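Side-chain contacts in PrgZ (Enterococcus faecalis, PDB 4FAJ), which binds a peptide pheromone at the cell surface as a membrane-anchored substrate-binding protein and probably serves peptide uptake: residues T85-A88 and N89-E92; I233-G237 and A238-T242; D475-S478 and F479-F483; T135-A139 and S140-A144. All coordinates share one frame; numbering follows the deposited sequence.

Contact 1 of 4, residues T85-A88 and N89-E92; sequences TLLA and NVME
Val90 N bonds to Leu86 O (2.8 Å) and Met91 N to Leu87 O (2.8 Å), the last i to i+4 turn of helix 81-90 before the chain leaves helical geometry at Met91. Leu86 O takes a second bond, from Asn89 N, which sits well above the carbonyl plane. This i to i+3 bond adds a 3-10-like element to the last turn. Asn89 carries the main side-chain contact. Its CG stands anti to its own carbonyl carbon (chi1 -73°), which folds the amide back along the helix beside Thr85. There ND2 gives a hydrogen bond to Thr85 O at 2.7 Å, and the acceptor lies close to the amide plane. Asn89 N reaches the same oxygen only weakly. The CG2 methyl of Thr85 runs alongside the amide, while its OG1 bonds to Gln81. The apolar side of the turn is made by two pairs. Leu86 CD1 meets Val90 CG1 at 3.8 Å. Leu87 and Met91 lie side by side, with Leu87 CD2 against the sulfur SD at 3.8 Å. Leu86 and Val90 also rest on Ile255 of strand 252-257. The Asn89 amide is gripped at both ends, since OD1 accepts from Tyr557 N and ND2 also bonds to Tyr555 O. This is a buried helix C-terminus, with an asparagine tying the final turn to the segment around Tyr555 and Tyr557.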
loop_
_atom_site.group_PDB
_atom_site.type_symbol
_atom_site.label_atom_id
_atom_site.label_comp_id
_atom_site.label_asym_id
_atom_site.label_seq_id
_atom_site.Cartn_x
_atom_site.Cartn_y
_atom_site.Cartn_z
ATOM N N THR A 85 -1.805 8.466 -1.993
ATOM C CA THR A 85 -2.980 9.342 -2.007
ATOM C C THR A 85 -2.688 10.756 -2.557
ATOM O O THR A 85 -3.472 11.298 -3.356
ATOM C CB THR A 85 -3.625 9.441 -0.604
ATOM O OG1 THR A 85 -4.258 8.190 -0.291
ATOM C CG2 THR A 85 -4.680 10.569 -0.560
ATOM N N LEU A 86 -1.565 11.353 -2.157
ATOM C CA LEU A 86 -1.217 12.665 -2.694
ATOM C C LEU A 86 -1.015 12.582 -4.209
ATOM O O LEU A 86 -1.566 13.385 -4.963
ATOM C CB LEU A 86 0.042 13.218 -2.051
ATOM C CG LEU A 86 0.565 14.523 -2.662
ATOM C CD1 LEU A 86 -0.475 15.631 -2.565
ATOM C CD2 LEU A 86 1.870 14.906 -1.952
ATOM N N LEU A 87 -0.232 11.604 -4.646
ATOM C CA LEU A 87 0.053 11.444 -6.080
ATOM C C LEU A 87 -1.218 11.124 -6.879
ATOM O O LEU A 87 -1.369 11.597 -8.013
ATOM C CB LEU A 87 1.153 10.391 -6.329
ATOM C CG LEU A 87 2.597 10.796 -6.028
ATOM C CD1 LEU A 87 3.566 9.616 -6.308
ATOM C CD2 LEU A 87 3.038 12.024 -6.795
ATOM N N ALA A 88 -2.144 10.356 -6.300
ATOM C CA ALA A 88 -3.423 10.070 -6.969
ATOM C C ALA A 88 -4.254 11.343 -7.198
ATOM O O ALA A 88 -5.122 11.374 -8.067
ATOM C CB ALA A 88 -4.228 9.022 -6.187
ATOM N N ASN A 89 -3.942 12.397 -6.449
ATOM C CA ASN A 89 -4.679 13.666 -6.508
ATOM C C ASN A 89 -3.945 14.845 -7.190
ATOM O O ASN A 89 -4.606 15.743 -7.743
ATOM C CB ASN A 89 -5.141 14.033 -5.105
ATOM C CG ASN A 89 -6.278 13.161 -4.635
ATOM O OD1 ASN A 89 -7.423 13.355 -5.043
ATOM N ND2 ASN A 89 -5.979 12.195 -3.772
ATOM N N VAL A 90 -2.608 14.843 -7.177
ATOM C CA VAL A 90 -1.846 15.838 -7.939
ATOM C C VAL A 90 -1.340 15.310 -9.283
ATOM O O VAL A 90 -0.932 16.093 -10.138
ATOM C CB VAL A 90 -0.705 16.522 -7.101
ATOM C CG1 VAL A 90 -1.296 17.226 -5.873
ATOM C CG2 VAL A 90 0.394 15.519 -6.711
ATOM N N MET A 91 -1.415 13.993 -9.492
ATOM C CA MET A 91 -1.077 13.382 -10.766
ATOM C C MET A 91 -2.244 12.517 -11.263
ATOM O O MET A 91 -3.287 12.414 -10.603
ATOM C CB MET A 91 0.208 12.547 -10.654
ATOM C CG MET A 91 1.440 13.368 -10.344
ATOM S SD MET A 91 2.968 12.477 -10.610
ATOM C CE MET A 91 3.142 12.537 -12.402
ATOM N N GLU A 92 -2.073 11.944 -12.447
ATOM C CA GLU A 92 -3.083 11.086 -13.073
ATOM C C GLU A 92 -2.400 10.113 -14.024
ATOM O O GLU A 92 -1.366 10.430 -14.610
ATOM C CB GLU A 92 -4.089 11.939 -13.850
ATOM C CG GLU A 92 -5.239 11.144 -14.449
ATOM C CD GLU A 92 -6.250 12.020 -15.135
ATOM O OE1 GLU A 92 -5.908 12.653 -16.168
ATOM O OE2 GLU A 92 -7.394 12.060 -14.645
#

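Contact 2 of 4, residues I233-G237 and A238-T242; sequences IVTNG and AFNLT
Ala238 follows Gly237 at the point where the chain reverses, and the two arms run 153° apart. The reversal brings Thr235 near Asn240 and Ile233 near Leu241. Phe239 opens the strand. Its side chain points away from 233-237 and packs on Ile255, but its carbonyl faces inward. Phe239 O is 2.8 Å from a water placed to donate to it, and that water in turn accepts from Gly237 N. No direct hydrogen bond joins the two arms. The arrangement is a water-bridged turn leading into edge strand 239-243 of a four-stranded mixed sheet, whose next strand is 252-257. Asn240 comes next. With chi1 at -71° its CG sits beside the backbone N, and the amide swings back so that OD1 comes within 2.7 Å of the same water. This water has more acceptors in reach than protons, so its donations need not all hold at once. Thr235 OG1 approaches it from the other arm at 2.5 Å, a short distance. The Thr235 and Asn240 side chains cross at a slant; OG1 stays 3.9 Å from OD1, and the water bridges the two. The threonine hydroxyl lies between its backbone N and carbonyl carbon (chi1 64°), which turns it toward the strand. At Leu241 a second water accepts from the backbone N at 2.8 Å and also bonds to Thr235 OG1. Leu241 CD2 meets Ile233 CD1 at 4.2 Å, a light apolar contact.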
loop_
_atom_site.group_PDB
_atom_site.type_symbol
_atom_site.label_atom_id
_atom_site.label_comp_id
_atom_site.label_asym_id
_atom_site.label_seq_id
_atom_site.Cartn_x
_atom_site.Cartn_y
_atom_site.Cartn_z
ATOM N N ILE A 233 9.366 18.638 -9.401
ATOM C CA ILE A 233 8.376 17.755 -10.039
ATOM C C ILE A 233 7.550 18.559 -11.037
ATOM O O ILE A 233 7.454 19.779 -10.929
ATOM C CB ILE A 233 7.423 17.096 -9.002
ATOM C CG1 ILE A 233 6.666 18.153 -8.193
ATOM C CG2 ILE A 233 8.195 16.193 -8.046
ATOM C CD1 ILE A 233 5.623 17.569 -7.228
ATOM N N VAL A 234 6.970 17.856 -12.007
ATOM C CA VAL A 234 5.967 18.412 -12.905
ATOM C C VAL A 234 4.814 17.414 -12.916
ATOM O O VAL A 234 4.997 16.239 -13.251
ATOM C CB VAL A 234 6.508 18.629 -14.337
ATOM C CG1 VAL A 234 5.373 18.974 -15.304
ATOM C CG2 VAL A 234 7.542 19.752 -14.344
ATOM N N THR A 235 3.637 17.875 -12.518
ATOM C CA THR A 235 2.496 16.992 -12.309
ATOM C C THR A 235 1.392 17.257 -13.331
ATOM O O THR A 235 1.520 18.150 -14.168
ATOM C CB THR A 235 1.963 17.138 -10.882
ATOM O OG1 THR A 235 1.458 18.463 -10.690
ATOM C CG2 THR A 235 3.072 16.834 -9.872
ATOM N N ASN A 236 0.329 16.462 -13.284
ATOM C CA ASN A 236 -0.692 16.504 -14.337
ATOM C C ASN A 236 -2.112 16.199 -13.887
ATOM O O ASN A 236 -2.959 15.845 -14.722
ATOM C CB ASN A 236 -0.319 15.493 -15.427
ATOM C CG ASN A 236 -0.336 14.059 -14.915
ATOM O OD1 ASN A 236 -0.149 13.813 -13.720
ATOM N ND2 ASN A 236 -0.561 13.105 -15.817
ATOM N N GLY A 237 -2.386 16.332 -12.590
ATOM C CA GLY A 237 -3.648 15.886 -12.016
ATOM C C GLY A 237 -4.659 16.977 -11.732
ATOM O O GLY A 237 -4.507 18.112 -12.159
ATOM N N ALA A 238 -5.699 16.599 -11.005
ATOM C CA ALA A 238 -6.798 17.498 -10.663
ATOM C C ALA A 238 -6.327 18.706 -9.859
ATOM O O ALA A 238 -6.887 19.801 -9.978
ATOM C CB ALA A 238 -7.864 16.732 -9.890
ATOM N N PHE A 239 -5.301 18.491 -9.041
ATOM C CA PHE A 239 -4.725 19.533 -8.209
ATOM C C PHE A 239 -3.231 19.646 -8.439
ATOM O O PHE A 239 -2.610 18.715 -8.929
ATOM C CB PHE A 239 -5.016 19.221 -6.741
ATOM C CG PHE A 239 -6.466 19.042 -6.456
ATOM C CD1 PHE A 239 -7.266 20.137 -6.153
ATOM C CD2 PHE A 239 -7.046 17.778 -6.506
ATOM C CE1 PHE A 239 -8.626 19.977 -5.904
ATOM C CE2 PHE A 239 -8.390 17.615 -6.256
ATOM C CZ PHE A 239 -9.187 18.723 -5.956
ATOM N N ASN A 240 -2.675 20.815 -8.125
ATOM C CA ASN A 240 -1.234 21.038 -8.106
ATOM C C ASN A 240 -0.759 21.006 -6.661
ATOM O O ASN A 240 -1.501 21.368 -5.763
ATOM C CB ASN A 240 -0.876 22.417 -8.668
ATOM C CG ASN A 240 -1.072 22.528 -10.163
ATOM O OD1 ASN A 240 -0.970 21.551 -10.893
ATOM N ND2 ASN A 240 -1.318 23.757 -10.630
ATOM N N LEU A 241 0.471 20.588 -6.424
ATOM C CA LEU A 241 1.034 20.661 -5.066
ATOM C C LEU A 241 1.611 22.058 -4.906
ATOM O O LEU A 241 2.595 22.394 -5.566
ATOM C CB LEU A 241 2.107 19.600 -4.852
ATOM C CG LEU A 241 2.791 19.598 -3.473
ATOM C CD1 LEU A 241 1.808 19.249 -2.365
ATOM C CD2 LEU A 241 3.974 18.633 -3.459
ATOM N N THR A 242 0.975 22.881 -4.072
ATOM C CA THR A 242 1.352 24.300 -3.947
ATOM C C THR A 242 2.119 24.642 -2.657
ATOM O O THR A 242 2.757 25.689 -2.587
ATOM C CB THR A 242 0.119 25.235 -4.103
ATOM O OG1 THR A 242 -0.944 24.800 -3.245
ATOM C CG2 THR A 242 -0.383 25.223 -5.555
HETATM O O HOH W 1 -0.941 18.841 -11.204
HETATM O O HOH W 2 2.344 19.964 -8.361
#

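Contact 3 of 4, residues D475-S478 and F479-F483; sequences DPIS and FLANF
Asp475 caps the turn that Leu480 N closes on Pro476 O (3.1 Å): its OD1 accepts from Ile477 N at 3.0 Å, nearly straight (169°), through the lone pair turned away from the other oxygen. The same OD1 forms a salt bridge with Arg510, which would probably stabilise its negative charge. One residue on, Ala481 N bonds to Ile477 O at 3.0 Å. Ser478 O has a different partner, a water at 2.8 Å that also gives a weak bond to Asn482 OD1. Ser478 OG instead bonds to Asp472 N. The packing around these bonds is apolar. Ile477 CG1 is anti to the backbone N (chi1 -163°), and this carries CD1 forward to Ala481 CB at 4.1 Å and to the flank of Leu480 CB. Leu480 CD1 rests against Pro476 CB, with its CG 3.5 Å from Pro476 O. The Phe479 ring leaves the turn and meets Trp469 edge-to-face, near Thr319 and Phe321 of strand 311-324. Pro476, Ile477, Leu480 and Phe483 all touch helix 510-524, so this short helix is wedged between that helix and the sheet.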
loop_
_atom_site.group_PDB
_atom_site.type_symbol
_atom_site.label_atom_id
_atom_site.label_comp_id
_atom_site.label_asym_id
_atom_site.label_seq_id
_atom_site.Cartn_x
_atom_site.Cartn_y
_atom_site.Cartn_z
ATOM N N ASP A 475 -6.918 -8.712 -6.525
ATOM C CA ASP A 475 -6.517 -10.078 -6.800
ATOM C C ASP A 475 -5.578 -10.509 -5.673
ATOM O O ASP A 475 -4.757 -9.703 -5.207
ATOM C CB ASP A 475 -5.836 -10.193 -8.174
ATOM C CG ASP A 475 -5.587 -11.626 -8.584
ATOM O OD1 ASP A 475 -4.629 -12.234 -8.072
ATOM O OD2 ASP A 475 -6.354 -12.163 -9.426
ATOM N N PRO A 476 -5.698 -11.768 -5.221
ATOM C CA PRO A 476 -4.841 -12.241 -4.131
ATOM C C PRO A 476 -3.339 -12.042 -4.386
ATOM O O PRO A 476 -2.569 -11.864 -3.425
ATOM C CB PRO A 476 -5.172 -13.733 -4.021
ATOM C CG PRO A 476 -6.451 -13.923 -4.691
ATOM C CD PRO A 476 -6.694 -12.778 -5.636
ATOM N N ILE A 477 -2.928 -12.037 -5.654
ATOM C CA ILE A 477 -1.508 -11.901 -5.993
ATOM C C ILE A 477 -0.916 -10.539 -5.566
ATOM O O ILE A 477 0.280 -10.447 -5.356
ATOM C CB ILE A 477 -1.244 -12.173 -7.511
ATOM C CG1 ILE A 477 0.232 -12.452 -7.821
ATOM C CG2 ILE A 477 -1.681 -10.984 -8.360
ATOM C CD1 ILE A 477 0.910 -13.526 -6.994
ATOM N N SER A 478 -1.732 -9.499 -5.398
ATOM C CA SER A 478 -1.197 -8.215 -4.895
ATOM C C SER A 478 -0.505 -8.437 -3.536
ATOM O O SER A 478 0.592 -7.916 -3.300
ATOM C CB SER A 478 -2.284 -7.138 -4.802
ATOM O OG SER A 478 -1.739 -5.918 -4.303
ATOM N N PHE A 479 -1.111 -9.264 -2.678
ATOM C CA PHE A 479 -0.482 -9.647 -1.410
ATOM C C PHE A 479 0.607 -10.709 -1.534
ATOM O O PHE A 479 1.703 -10.557 -0.976
ATOM C CB PHE A 479 -1.533 -10.174 -0.438
ATOM C CG PHE A 479 -2.275 -9.095 0.283
ATOM C CD1 PHE A 479 -3.338 -8.464 -0.319
ATOM C CD2 PHE A 479 -1.893 -8.705 1.565
ATOM C CE1 PHE A 479 -4.026 -7.457 0.330
ATOM C CE2 PHE A 479 -2.597 -7.694 2.232
ATOM C CZ PHE A 479 -3.641 -7.075 1.603
ATOM N N LEU A 480 0.290 -11.798 -2.235
ATOM C CA LEU A 480 1.132 -12.996 -2.217
ATOM C C LEU A 480 2.475 -12.791 -2.929
ATOM O O LEU A 480 3.495 -13.369 -2.518
ATOM C CB LEU A 480 0.353 -14.223 -2.745
ATOM C CG LEU A 480 -0.948 -14.572 -1.996
ATOM C CD1 LEU A 480 -1.761 -15.688 -2.703
ATOM C CD2 LEU A 480 -0.669 -14.980 -0.530
ATOM N N ALA A 481 2.502 -11.924 -3.944
ATOM C CA ALA A 481 3.764 -11.580 -4.627
ATOM C C ALA A 481 4.827 -10.994 -3.686
ATOM O O ALA A 481 6.022 -11.141 -3.937
ATOM C CB ALA A 481 3.500 -10.606 -5.786
ATOM N N ASN A 482 4.403 -10.364 -2.588
ATOM C CA ASN A 482 5.345 -9.755 -1.639
ATOM C C ASN A 482 6.210 -10.743 -0.869
ATOM O O ASN A 482 7.191 -10.340 -0.257
ATOM C CB ASN A 482 4.603 -8.873 -0.633
ATOM C CG ASN A 482 3.888 -7.721 -1.293
ATOM O OD1 ASN A 482 4.260 -7.280 -2.375
ATOM N ND2 ASN A 482 2.831 -7.252 -0.660
ATOM N N PHE A 483 5.826 -12.017 -0.856
ATOM C CA PHE A 483 6.602 -13.030 -0.171
ATOM C C PHE A 483 7.411 -13.912 -1.111
ATOM O O PHE A 483 8.031 -14.885 -0.666
ATOM C CB PHE A 483 5.677 -13.813 0.774
ATOM C CG PHE A 483 4.962 -12.901 1.726
ATOM C CD1 PHE A 483 5.651 -12.324 2.788
ATOM C CD2 PHE A 483 3.652 -12.514 1.490
ATOM C CE1 PHE A 483 5.014 -11.420 3.643
ATOM C CE2 PHE A 483 3.015 -11.617 2.336
ATOM C CZ PHE A 483 3.697 -11.072 3.408
HETATM O O HOH W 3 2.325 -6.648 -5.034
#

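Contact 4 of 4, residues T135-A139 and S140-A144; sequences TQITA and SDFVA
Thr138 and Asp141 bond to each other reciprocally at the start of helix 139-150. Asp141 N bonds to Thr138 OG1 at 3.2 Å, and Thr138 N returns a bond to Asp141 OD2 at 3.0 Å. The second bond is almost straight (176°), although its donor stands above the carboxylate plane. A chi1 of 69° tucks Thr138 OG1 in over its own backbone, facing the first turn of the helix. The carboxylate is held further by Trp131 NE1 on OD2 and by Gln216 N on OD1. This buried group is thus fixed in position by several donors. The tight part continues through Phe142. Its ring edge lies against Thr138 O, with CD2 3.6 Å away, and its CE2 meets Ile137 CG2 at 3.9 Å, the two side chains set obliquely to one another. Leu191 and Pro213 touch the Phe142 side chain. Val143 N carries the helix on with a bond to Ala139 O at 3.1 Å. The other side is looser. Ser140 and Val143 are partly exposed. Ser140 CB comes within 3.6 Å of Thr138 OG1, and its side chain also touches Gln216 and Ser185. Val143 makes a light contact, its CG2 3.7 Å from Ala139 O. The reciprocal pair of side-chain bonds to backbone N-H groups is a capping box, with Thr138 as the N-cap residue.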
loop_
_atom_site.group_PDB
_atom_site.type_symbol
_atom_site.label_atom_id
_atom_site.label_comp_id
_atom_site.label_asym_id
_atom_site.label_seq_id
_atom_site.Cartn_x
_atom_site.Cartn_y
_atom_site.Cartn_z
ATOM N N THR A 135 1.894 21.702 -21.551
ATOM C CA THR A 135 2.397 20.880 -22.649
ATOM C C THR A 135 1.685 19.536 -22.692
ATOM O O THR A 135 1.172 19.052 -21.673
ATOM C CB THR A 135 3.932 20.669 -22.572
ATOM O OG1 THR A 135 4.277 19.958 -21.378
ATOM C CG2 THR A 135 4.663 22.022 -22.610
ATOM N N GLN A 136 1.654 18.936 -23.878
ATOM C CA GLN A 136 0.895 17.696 -24.096
ATOM C C GLN A 136 1.594 16.499 -23.462
ATOM O O GLN A 136 2.824 16.433 -23.425
ATOM C CB GLN A 136 0.675 17.434 -25.596
ATOM C CG GLN A 136 -0.361 18.376 -26.266
ATOM C CD GLN A 136 -1.823 18.091 -25.849
ATOM O OE1 GLN A 136 -2.219 16.934 -25.633
ATOM N NE2 GLN A 136 -2.630 19.154 -25.761
ATOM N N ILE A 137 0.797 15.570 -22.940
ATOM C CA ILE A 137 1.315 14.319 -22.413
ATOM C C ILE A 137 1.380 13.360 -23.587
ATOM O O ILE A 137 0.364 13.139 -24.260
ATOM C CB ILE A 137 0.403 13.723 -21.322
ATOM C CG1 ILE A 137 0.267 14.683 -20.134
ATOM C CG2 ILE A 137 0.962 12.383 -20.842
ATOM C CD1 ILE A 137 -0.808 14.261 -19.136
ATOM N N THR A 138 2.564 12.810 -23.848
ATOM C CA THR A 138 2.763 11.952 -25.015
ATOM C C THR A 138 2.949 10.497 -24.626
ATOM O O THR A 138 3.250 10.176 -23.474
ATOM C CB THR A 138 3.997 12.369 -25.848
ATOM O OG1 THR A 138 5.180 12.086 -25.105
ATOM C CG2 THR A 138 3.963 13.871 -26.235
ATOM N N ALA A 139 2.790 9.622 -25.613
ATOM C CA ALA A 139 3.055 8.208 -25.442
ATOM C C ALA A 139 4.512 7.981 -25.008
ATOM O O ALA A 139 4.779 7.118 -24.178
ATOM C CB ALA A 139 2.761 7.461 -26.725
ATOM N N SER A 140 5.424 8.770 -25.572
ATOM C CA SER A 140 6.854 8.730 -25.213
ATOM C C SER A 140 7.168 9.040 -23.747
ATOM O O SER A 140 8.110 8.466 -23.189
ATOM C CB SER A 140 7.655 9.667 -26.119
ATOM O OG SER A 140 7.841 9.041 -27.369
ATOM N N ASP A 141 6.398 9.937 -23.132
ATOM C CA ASP A 141 6.461 10.149 -21.675
ATOM C C ASP A 141 6.220 8.840 -20.901
ATOM O O ASP A 141 6.921 8.551 -19.909
ATOM C CB ASP A 141 5.427 11.194 -21.198
ATOM C CG ASP A 141 5.753 12.622 -21.636
ATOM O OD1 ASP A 141 6.942 13.008 -21.680
ATOM O OD2 ASP A 141 4.792 13.383 -21.910
ATOM N N PHE A 142 5.215 8.060 -21.324
ATOM C CA PHE A 142 4.930 6.781 -20.672
ATOM C C PHE A 142 6.043 5.753 -20.898
ATOM O O PHE A 142 6.483 5.102 -19.941
ATOM C CB PHE A 142 3.570 6.199 -21.111
ATOM C CG PHE A 142 2.387 6.882 -20.485
ATOM C CD1 PHE A 142 1.904 6.477 -19.246
ATOM C CD2 PHE A 142 1.730 7.917 -21.150
ATOM C CE1 PHE A 142 0.809 7.104 -18.664
ATOM C CE2 PHE A 142 0.630 8.540 -20.573
ATOM C CZ PHE A 142 0.176 8.131 -19.327
ATOM N N VAL A 143 6.508 5.631 -22.140
ATOM C CA VAL A 143 7.588 4.695 -22.465
ATOM C C VAL A 143 8.811 4.936 -21.575
ATOM O O VAL A 143 9.309 4.007 -20.934
ATOM C CB VAL A 143 8.009 4.767 -23.952
ATOM C CG1 VAL A 143 9.319 4.022 -24.179
ATOM C CG2 VAL A 143 6.907 4.211 -24.860
ATOM N N ALA A 144 9.281 6.181 -21.536
ATOM C CA ALA A 144 10.443 6.547 -20.719
ATOM C C ALA A 144 10.205 6.364 -19.213
ATOM O O ALA A 144 11.123 5.965 -18.496
ATOM C CB ALA A 144 10.883 7.985 -21.017
#

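Contacts 1 and 3 are buried, on opposite sides of the chain's centre; contacts 2 and 4 are only partly buried and lie further out. Contacts 1 and 2 touch directly: Glu92 N probably bonds to Asn236 OD1, and Val90 O to Gly237 N, so the end of helix 81-90 is tied to the approach to strand 239-243. Contact 4 touches contact 2 through Ile137, which packs on Asn236, but does not touch contact 1. Contact 3 stands apart, its centre about 24 Å or more from theirs. Contacts 3 and 4 both cap a helix start with an acidic or hydroxyl side chain, contact 1 finishes a helix with an amide, and contact 2 relies on water.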